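Local coordinates for ABC transporter binding protein AcbH (Actinoplanes, PDB 3OO8) that serves as the extracellular solute-binding receptor of an ABC transporter and binds beta-D-galactopyranose as its exclusive substrate, at residues 75-78 and 82-85. The protein carries 2 engineered substitutions. Numbering follows the deposited sequence.
Sequences SNYL and PDSL
Leu78, near the end of helix 67-79, and Pro82, in the loop that follows, bring the two backbones together, with CA atoms 5.4 Å apart. Pro82 sits against the last turn: its CB and CD each lie 3.5 Å from Tyr77 O. From Pro82 the chain runs extended through Asp83 and turns at Ser84 into strand 85-89. Tyr77 and Pro82 carry most of the contact. With CG anti to the backbone N (chi1 168°), the ring is carried across to Pro82 and Asp83. Pro82 CB lies over one face, displaced toward the rim, in a CH-pi contact 4.0 Å from the centroid of the Tyr77 ring. The hydroxyl ends between two polar groups of Asp83. Tyr77 OH donates to Asp83 OD2 over a short 2.5 Å and meets this oxygen on its anti side. Tyr77 OH also accepts a hydrogen bond from Asp83 N at 3.1 Å, with an N-H...O angle of 158°. One residue thus grips the phenol as both acceptor and donor, and the carboxylate is turned 40° from the ring plane. Asn63 ND2 binds the other oxygen, Asp83 OD1, and steadies the carboxylate. A phenylalanine at Tyr77 could still pack on Pro82, but would probably leave Asp83 N and OD2 without their hydroxyl partner and the loop less firmly tied. Beyond the loop, Leu85 pairs through its backbone with Gly33 of strand 30-34. The contact joins the end of helix 67-79 to the loop leading into strand 85-89, the helix-to-strand connection of a beta-alpha-beta unit, with strands 60-64 and 85-89 both parallel to 30-34, in a lobe of the class 2 solute-binding protein fold.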
loop_
_atom_site.group_PDB
_atom_site.type_symbol
_atom_site.label_atom_id
_atom_site.label_comp_id
_atom_site.label_asym_id
_atom_site.label_seq_id
_atom_site.Cartn_x
_atom_site.Cartn_y
_atom_site.Cartn_z
ATOM N N SER A 75 0.746 15.024 14.232
ATOM C CA SER A 75 1.580 16.232 14.183
ATOM C C SER A 75 1.710 16.850 15.587
ATOM O O SER A 75 2.816 17.210 16.023
ATOM C CB SER A 75 0.999 17.231 13.166
ATOM O OG SER A 75 1.839 18.376 13.065
ATOM N N ASN A 76 0.592 16.957 16.301
ATOM C CA ASN A 76 0.587 17.521 17.662
ATOM C C ASN A 76 1.421 16.649 18.596
ATOM O O ASN A 76 2.180 17.142 19.440
ATOM C CB ASN A 76 -0.844 17.590 18.209
ATOM C CG ASN A 76 -0.917 18.203 19.609
ATOM O OD1 ASN A 76 -0.396 19.293 19.853
ATOM N ND2 ASN A 76 -1.572 17.510 20.524
ATOM N N TYR A 77 1.275 15.337 18.415
ATOM C CA TYR A 77 2.032 14.351 19.184
ATOM C C TYR A 77 3.540 14.513 19.042
ATOM O O TYR A 77 4.265 14.534 20.042
ATOM C CB TYR A 77 1.573 12.948 18.791
ATOM C CG TYR A 77 2.456 11.806 19.281
ATOM C CD1 TYR A 77 2.308 11.275 20.561
ATOM C CD2 TYR A 77 3.388 11.221 18.424
ATOM C CE1 TYR A 77 3.122 10.210 21.000
ATOM C CE2 TYR A 77 4.170 10.153 18.846
ATOM C CZ TYR A 77 4.035 9.653 20.128
ATOM O OH TYR A 77 4.822 8.572 20.528
ATOM N N LEU A 78 4.022 14.640 17.805
ATOM C CA LEU A 78 5.442 14.803 17.556
ATOM C C LEU A 78 5.956 16.134 18.102
ATOM O O LEU A 78 7.121 16.259 18.489
ATOM C CB LEU A 78 5.708 14.731 16.045
ATOM C CG LEU A 78 5.458 13.334 15.460
ATOM C CD1 LEU A 78 5.490 13.367 13.943
ATOM C CD2 LEU A 78 6.494 12.347 16.006
ATOM N N PRO A 82 6.601 13.389 22.702
ATOM C CA PRO A 82 6.365 12.044 22.141
ATOM C C PRO A 82 7.183 10.952 22.839
ATOM O O PRO A 82 8.103 11.231 23.634
ATOM C CB PRO A 82 6.785 12.224 20.680
ATOM C CG PRO A 82 7.930 13.213 20.777
ATOM C CD PRO A 82 7.353 14.234 21.763
ATOM N N ASP A 83 6.847 9.707 22.524
ATOM C CA ASP A 83 7.574 8.533 23.024
ATOM C C ASP A 83 8.908 8.415 22.294
ATOM O O ASP A 83 9.155 9.135 21.313
ATOM C CB ASP A 83 6.715 7.286 22.800
ATOM C CG ASP A 83 5.392 7.391 23.504
ATOM O OD1 ASP A 83 5.368 7.246 24.748
ATOM O OD2 ASP A 83 4.378 7.629 22.823
ATOM N N SER A 84 9.742 7.470 22.733
ATOM C CA SER A 84 11.098 7.318 22.208
ATOM C C SER A 84 11.119 6.866 20.753
ATOM O O SER A 84 12.058 7.160 19.986
ATOM C CB SER A 84 11.839 6.244 23.025
ATOM O OG SER A 84 11.874 6.561 24.418
ATOM N N LEU A 85 10.128 6.034 20.449
ATOM C CA LEU A 85 9.870 5.477 19.131
ATOM C C LEU A 85 8.370 5.521 18.916
ATOM O O LEU A 85 7.611 5.583 19.872
ATOM C CB LEU A 85 10.281 3.987 19.098
ATOM C CG LEU A 85 11.793 3.801 19.123
ATOM C CD1 LEU A 85 12.217 2.335 19.105
ATOM C CD2 LEU A 85 12.413 4.537 17.910
#